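Local coordinates for protein bifunctional enzyme IspD/IspF (Campylobacter jejuni, PDB 1W55) that catalyses two steps of isoprenoid precursor synthesis, making 4-diphosphocytidyl-2-C-methyl-D-erythritol from CTP and methylerythritol phosphate, and closing its 2-phosphate to methylerythritol 2,4-cyclodiphosphate with release of CMP, at residues 217-222 with 246-251; 308-313 with 340-345. All coordinates share one frame; numbering follows the deposited sequence.

Contact 1 (217-222 with 246-251); sequences DVHEFG and GDVLAH. With MG (magnesium ion), chain B.
His219 NE2 and His251 ND1 meet tip to tip in a hydrogen bond of 2.9 Å, either nitrogen being a possible donor. The imidazoles approach rim to rim with their planes 53° apart. Its other nitrogen, His219 ND1, donates to Val218 O at 2.8 Å, reaching it from above the carbonyl plane, and this second bond fixes the rotation of the ring. Val248 CG1 sits over one face of His219, 3.4 Å from the ring centroid. Gly246 O lies at the ring edge, 3.3 Å from His219 CD2. His243 stacks on the same imidazole. His251 NE2 is held by Ser282 OG.

Strand 210-224 here packs against the start of helix 248-260 in the IspF domain. Asp217, His219 and His251 are, by similarity, the ligands of a divalent metal; here His219 NE2 and His251 ND1 bond to each other, and the magnesium nearby is not bound by either. Asp217 OD2 approaches His251 CB at 3.2 Å, whereas OD1 binds that magnesium ion at 2.2 Å. With CG anti to the backbone N (chi1 -150°), the carboxylate reaches both. Three waters and Thr341 OG1 of a neighbouring subunit also bind this magnesium, and one of the waters donates to Asp217 OD2.

At the helix start, Asp247 is the N-cap: its OD1 accepts from Ala250 N at 2.9 Å, with a further bond from Ala230 N, and its OD2 is held by Gly231 N. Asp247 O lies over one face of the His251 ring.

Contact 2 (308-313 with 340-345); sequences MAQSPK and ATTTEK. With MG (magnesium ion), chain C; C (cytidine-5'-monophosphate), chain D.
Met308 and Thr341 form a parallel beta bridge at the ends of strands 298-308 and 336-341, where Ala309 N donates to Thr341 O at 3.0 Å. Their side chains leave the same face of the sheet side by side, Met308 CG lying 4.1 Å from Thr341 CG2. Beyond the bridge both chains become loops, and Gln310 joins them. Its CG is anti to the backbone N (chi1 -159°) and the chain bends at chi2 (61°), which carries the amide across Thr342. There OE1 accepts from Lys345 N at 3.0 Å, the donor standing above the amide plane, and NE2 packs against Thr342 CB. A water accepts from Gln310 NE2 at 2.8 Å and donates to Thr342 OG1.

Segment 308-313 reads the cytosine of a bound CMP and 340-345 holds the phosphate, as expected of the IspF active site, with Ala340 CB packed against the base. Ala309 O accepts from the cytosine N4 at 3.0 Å in an almost straight bond, with a weaker one from N4 to Pro312 O, whose residue follows a cis peptide. At the phosphate, Thr342 N donates to OP1 at 2.7 Å. Thr341 OG1 binds magnesium at 2.3 Å and donates to Thr342 O. The ion is also bound by OP3 of the nucleotide, three waters and Asp217 OD1 of a neighbouring subunit.

Thr342, a transition-state stabiliser by similarity, thus meets the phosphate with its backbone N-H and with OG1, which lies so close to OP1 that the length is doubtful; the water-bridged Gln310 amide is consistent with a second-shell role in positioning that threonine.

Both contacts belong to the IspF domain and reach the same five-stranded sheet, their centres about 14 Å apart. Contact 1 is buried and joins a strand to a helix start through imidazoles and a carboxylate; contact 2 is only partly buried and pairs two strand ends where backbone groups and threonine hydroxyls bind nucleotide and metal, while a glutamine amide ties the two segments together. They touch at Phe221 CZ and Ser311 O, 3.5 Å apart. Their chemistry is joined across subunits: the carboxylate of 217-222 in one chain and the hydroxyl of 340-345 in another bind the same magnesium, consistent with active sites lying between subunits of the assembly.

Contact 1 (217-222 with 246-251)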
loop_
_atom_site.group_PDB
_atom_site.type_symbol
_atom_site.label_atom_id
_atom_site.label_comp_id
_atom_site.label_asym_id
_atom_site.label_seq_id
_atom_site.Cartn_x
_atom_site.Cartn_y
_atom_site.Cartn_z
ATOM N N ASP A 217 2.740 -8.468 -48.408
ATOM C CA ASP A 217 3.032 -7.794 -49.653
ATOM C C ASP A 217 3.742 -8.716 -50.628
ATOM O O ASP A 217 4.471 -9.628 -50.225
ATOM C CB ASP A 217 3.873 -6.549 -49.403
ATOM C CG ASP A 217 3.626 -5.465 -50.441
ATOM O OD1 ASP A 217 2.737 -5.629 -51.319
ATOM O OD2 ASP A 217 4.285 -4.416 -50.453
ATOM N N VAL A 218 3.494 -8.463 -51.909
ATOM C CA VAL A 218 4.030 -9.239 -53.020
ATOM C C VAL A 218 4.625 -8.252 -54.028
ATOM O O VAL A 218 3.970 -7.272 -54.413
ATOM C CB VAL A 218 2.910 -10.097 -53.698
ATOM C CG1 VAL A 218 3.403 -10.777 -54.984
ATOM C CG2 VAL A 218 2.363 -11.128 -52.741
ATOM N N HIS A 219 5.883 -8.473 -54.399
ATOM C CA HIS A 219 6.477 -7.784 -55.545
ATOM C C HIS A 219 6.912 -8.821 -56.573
ATOM O O HIS A 219 7.108 -9.994 -56.244
ATOM C CB HIS A 219 7.662 -6.906 -55.138
ATOM C CG HIS A 219 7.284 -5.708 -54.324
ATOM N ND1 HIS A 219 5.982 -5.412 -53.988
ATOM C CD2 HIS A 219 8.044 -4.739 -53.765
ATOM C CE1 HIS A 219 5.953 -4.316 -53.249
ATOM N NE2 HIS A 219 7.192 -3.892 -53.093
ATOM N N GLU A 220 7.050 -8.365 -57.810
ATOM C CA GLU A 220 7.383 -9.201 -58.955
ATOM C C GLU A 220 8.877 -9.139 -59.269
ATOM O O GLU A 220 9.493 -8.068 -59.210
ATOM C CB GLU A 220 6.572 -8.711 -60.160
ATOM C CG GLU A 220 6.732 -9.514 -61.439
ATOM C CD GLU A 220 5.898 -8.961 -62.582
ATOM O OE1 GLU A 220 5.828 -9.635 -63.633
ATOM O OE2 GLU A 220 5.315 -7.858 -62.431
ATOM N N PHE A 221 9.462 -10.284 -59.588
ATOM C CA PHE A 221 10.839 -10.315 -60.074
ATOM C C PHE A 221 10.935 -9.820 -61.528
ATOM O O PHE A 221 9.926 -9.718 -62.242
ATOM C CB PHE A 221 11.418 -11.731 -59.975
ATOM C CG PHE A 221 12.017 -12.063 -58.624
ATOM C CD1 PHE A 221 11.475 -13.084 -57.839
ATOM C CD2 PHE A 221 13.126 -11.374 -58.146
ATOM C CE1 PHE A 221 12.023 -13.405 -56.596
ATOM C CE2 PHE A 221 13.673 -11.681 -56.893
ATOM C CZ PHE A 221 13.132 -12.707 -56.124
ATOM N N GLY A 222 12.162 -9.521 -61.957
ATOM C CA GLY A 222 12.427 -9.193 -63.345
ATOM C C GLY A 222 12.923 -7.780 -63.588
ATOM O O GLY A 222 12.833 -7.286 -64.704
ATOM N N GLY A 246 11.869 -1.159 -54.490
ATOM C CA GLY A 246 11.445 -2.556 -54.540
ATOM C C GLY A 246 11.485 -3.370 -53.238
ATOM O O GLY A 246 11.299 -4.588 -53.252
ATOM N N ASP A 247 11.722 -2.709 -52.114
ATOM C CA ASP A 247 11.861 -3.384 -50.821
ATOM C C ASP A 247 10.513 -3.918 -50.308
ATOM O O ASP A 247 9.842 -3.237 -49.534
ATOM C CB ASP A 247 12.472 -2.379 -49.836
ATOM C CG ASP A 247 13.116 -3.027 -48.625
ATOM O OD1 ASP A 247 12.632 -4.076 -48.114
ATOM O OD2 ASP A 247 14.108 -2.502 -48.076
ATOM N N VAL A 248 10.114 -5.120 -50.750
ATOM C CA VAL A 248 8.841 -5.724 -50.316
ATOM C C VAL A 248 8.808 -5.912 -48.820
ATOM O O VAL A 248 7.752 -5.814 -48.210
ATOM C CB VAL A 248 8.586 -7.188 -50.760
ATOM C CG1 VAL A 248 7.232 -7.349 -51.467
ATOM C CG2 VAL A 248 9.765 -7.877 -51.408
ATOM N N LEU A 249 9.952 -6.254 -48.243
ATOM C CA LEU A 249 10.034 -6.424 -46.800
ATOM C C LEU A 249 9.619 -5.131 -46.076
ATOM O O LEU A 249 8.701 -5.140 -45.254
ATOM C CB LEU A 249 11.425 -6.916 -46.369
ATOM C CG LEU A 249 11.525 -7.319 -44.893
ATOM C CD1 LEU A 249 12.679 -8.307 -44.659
ATOM C CD2 LEU A 249 11.659 -6.097 -43.980
ATOM N N ALA A 250 10.292 -4.027 -46.386
ATOM C CA ALA A 250 9.999 -2.751 -45.741
ATOM C C ALA A 250 8.522 -2.388 -45.924
ATOM O O ALA A 250 7.888 -1.869 -45.013
ATOM C CB ALA A 250 10.910 -1.643 -46.297
ATOM N N HIS A 251 7.978 -2.693 -47.096
ATOM C CA HIS A 251 6.598 -2.364 -47.414
ATOM C C HIS A 251 5.620 -3.202 -46.599
ATOM O O HIS A 251 4.623 -2.674 -46.101
ATOM C CB HIS A 251 6.350 -2.511 -48.922
ATOM C CG HIS A 251 7.206 -1.602 -49.748
ATOM N ND1 HIS A 251 7.524 -1.862 -51.063
ATOM C CD2 HIS A 251 7.835 -0.445 -49.429
ATOM C CE1 HIS A 251 8.306 -0.902 -51.523
ATOM N NE2 HIS A 251 8.504 -0.027 -50.552
HETATM MG MG MG B . 1.205 -4.447 -52.373
HETATM O O HOH W 1 2.877 -3.046 -52.232
HETATM O O HOH W 2 1.651 -5.628 -54.113
HETATM O O HOH W 3 0.710 -3.564 -50.612
#

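Contact 2 (308-313 with 340-345)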
loop_
_atom_site.group_PDB
_atom_site.type_symbol
_atom_site.label_atom_id
_atom_site.label_comp_id
_atom_site.label_asym_id
_atom_site.label_seq_id
_atom_site.Cartn_x
_atom_site.Cartn_y
_atom_site.Cartn_z
ATOM N N MET A 308 8.956 -15.107 -48.080
ATOM C CA MET A 308 8.701 -16.269 -48.910
ATOM C C MET A 308 9.366 -16.038 -50.261
ATOM O O MET A 308 8.953 -15.180 -51.050
ATOM C CB MET A 308 7.202 -16.529 -49.018
ATOM C CG MET A 308 6.529 -16.662 -47.632
ATOM S SD MET A 308 4.826 -16.012 -47.507
ATOM C CE MET A 308 4.159 -16.571 -48.911
ATOM N N ALA A 309 10.437 -16.783 -50.493
ATOM C CA ALA A 309 11.234 -16.622 -51.702
ATOM C C ALA A 309 11.984 -17.905 -52.035
ATOM O O ALA A 309 12.671 -18.482 -51.179
ATOM C CB ALA A 309 12.209 -15.464 -51.548
ATOM N N GLN A 310 11.852 -18.343 -53.280
ATOM C CA GLN A 310 12.633 -19.471 -53.775
ATOM C C GLN A 310 14.132 -19.130 -53.807
ATOM O O GLN A 310 14.968 -19.952 -53.407
ATOM C CB GLN A 310 12.120 -19.917 -55.146
ATOM C CG GLN A 310 12.492 -21.342 -55.513
ATOM C CD GLN A 310 11.927 -22.383 -54.558
ATOM O OE1 GLN A 310 10.739 -22.377 -54.250
ATOM N NE2 GLN A 310 12.782 -23.294 -54.107
ATOM N N SER A 311 14.449 -17.905 -54.240
ATOM C CA SER A 311 15.821 -17.392 -54.294
ATOM C C SER A 311 15.798 -15.867 -54.155
ATOM O O SER A 311 14.759 -15.252 -54.384
ATOM C CB SER A 311 16.485 -17.765 -55.638
ATOM O OG SER A 311 16.433 -19.162 -55.872
ATOM N N PRO A 312 16.917 -15.252 -53.771
ATOM C CA PRO A 312 18.120 -15.946 -53.295
ATOM C C PRO A 312 18.011 -16.331 -51.830
ATOM O O PRO A 312 17.029 -15.950 -51.182
ATOM C CB PRO A 312 19.216 -14.892 -53.472
ATOM C CG PRO A 312 18.532 -13.607 -53.367
ATOM C CD PRO A 312 17.100 -13.794 -53.790
ATOM N N LYS A 313 18.993 -17.081 -51.331
ATOM C CA LYS A 313 19.058 -17.477 -49.926
ATOM C C LYS A 313 19.360 -16.255 -49.075
ATOM O O LYS A 313 20.287 -15.508 -49.364
ATOM C CB LYS A 313 20.129 -18.560 -49.702
ATOM C CG LYS A 313 19.583 -19.807 -49.001
ATOM C CD LYS A 313 20.630 -20.536 -48.163
ATOM C CE LYS A 313 19.974 -21.470 -47.122
ATOM N NZ LYS A 313 19.091 -22.541 -47.709
ATOM N N ALA A 340 12.851 -16.950 -43.292
ATOM C CA ALA A 340 12.608 -17.183 -44.707
ATOM C C ALA A 340 12.196 -18.617 -44.983
ATOM O O ALA A 340 12.561 -19.517 -44.248
ATOM C CB ALA A 340 13.860 -16.808 -45.538
ATOM N N THR A 341 11.438 -18.820 -46.054
ATOM C CA THR A 341 11.139 -20.160 -46.545
ATOM C C THR A 341 10.982 -20.121 -48.064
ATOM O O THR A 341 10.628 -19.080 -48.633
ATOM C CB THR A 341 9.856 -20.750 -45.862
ATOM O OG1 THR A 341 9.595 -22.064 -46.382
ATOM C CG2 THR A 341 8.585 -19.957 -46.260
ATOM N N THR A 342 11.272 -21.237 -48.726
ATOM C CA THR A 342 10.852 -21.404 -50.119
ATOM C C THR A 342 9.448 -22.008 -50.109
ATOM O O THR A 342 8.908 -22.318 -49.043
ATOM C CB THR A 342 11.818 -22.315 -50.911
ATOM O OG1 THR A 342 11.686 -23.668 -50.452
ATOM C CG2 THR A 342 13.321 -21.963 -50.646
ATOM N N THR A 343 8.859 -22.174 -51.289
ATOM C CA THR A 343 7.594 -22.892 -51.405
ATOM C C THR A 343 7.775 -24.204 -52.164
ATOM O O THR A 343 6.841 -24.691 -52.793
ATOM C CB THR A 343 6.493 -22.013 -52.063
ATOM O OG1 THR A 343 6.892 -21.637 -53.388
ATOM C CG2 THR A 343 6.337 -20.673 -51.319
ATOM N N GLU A 344 8.976 -24.778 -52.091
ATOM C CA GLU A 344 9.259 -26.083 -52.702
ATOM C C GLU A 344 9.011 -26.053 -54.200
ATOM O O GLU A 344 8.483 -27.019 -54.763
ATOM C CB GLU A 344 8.379 -27.189 -52.083
ATOM C CG GLU A 344 8.517 -27.359 -50.586
ATOM C CD GLU A 344 9.951 -27.522 -50.156
ATOM O OE1 GLU A 344 10.602 -28.496 -50.596
ATOM O OE2 GLU A 344 10.427 -26.670 -49.382
ATOM N N LYS A 345 9.339 -24.921 -54.821
ATOM C CA LYS A 345 9.165 -24.715 -56.256
ATOM C C LYS A 345 7.701 -24.678 -56.669
ATOM O O LYS A 345 7.385 -24.833 -57.842
ATOM C CB LYS A 345 9.954 -25.760 -57.077
ATOM C CG LYS A 345 11.462 -25.746 -56.817
ATOM C CD LYS A 345 12.143 -26.994 -57.359
ATOM C CE LYS A 345 13.651 -26.947 -57.126
ATOM N NZ LYS A 345 14.348 -28.209 -57.554
HETATM MG MG MG C . 10.165 -24.129 -45.592
HETATM O OP3 C D . 12.062 -24.596 -45.743
HETATM P P C D . 12.946 -24.455 -46.946
HETATM O OP1 C D . 12.334 -23.651 -48.047
HETATM O OP2 C D . 13.478 -25.783 -47.404
HETATM O "O5'" C D . 14.203 -23.600 -46.440
HETATM C "C5'" C D . 15.103 -24.101 -45.463
HETATM C "C4'" C D . 15.802 -22.940 -44.756
HETATM O "O4'" C D . 16.526 -22.107 -45.675
HETATM C "C3'" C D . 14.864 -21.976 -44.029
HETATM O "O3'" C D . 14.541 -22.422 -42.715
HETATM C "C2'" C D . 15.662 -20.684 -44.000
HETATM O "O2'" C D . 16.616 -20.743 -42.943
HETATM C "C1'" C D . 16.498 -20.731 -45.259
HETATM N N1 C D . 16.062 -19.875 -46.391
HETATM C C2 C D . 16.706 -18.645 -46.645
HETATM O O2 C D . 17.614 -18.253 -45.882
HETATM N N3 C D . 16.347 -17.875 -47.705
HETATM C C4 C D . 15.355 -18.272 -48.538
HETATM N N4 C D . 14.989 -17.506 -49.603
HETATM C C5 C D . 14.700 -19.473 -48.298
HETATM C C6 C D . 15.078 -20.272 -47.219
HETATM O O HOH W 4 12.672 -25.479 -52.415
HETATM O O HOH W 5 9.451 -24.911 -47.464
HETATM O O HOH W 6 10.441 -25.898 -44.339
HETATM O O HOH W 7 10.653 -23.195 -43.856
#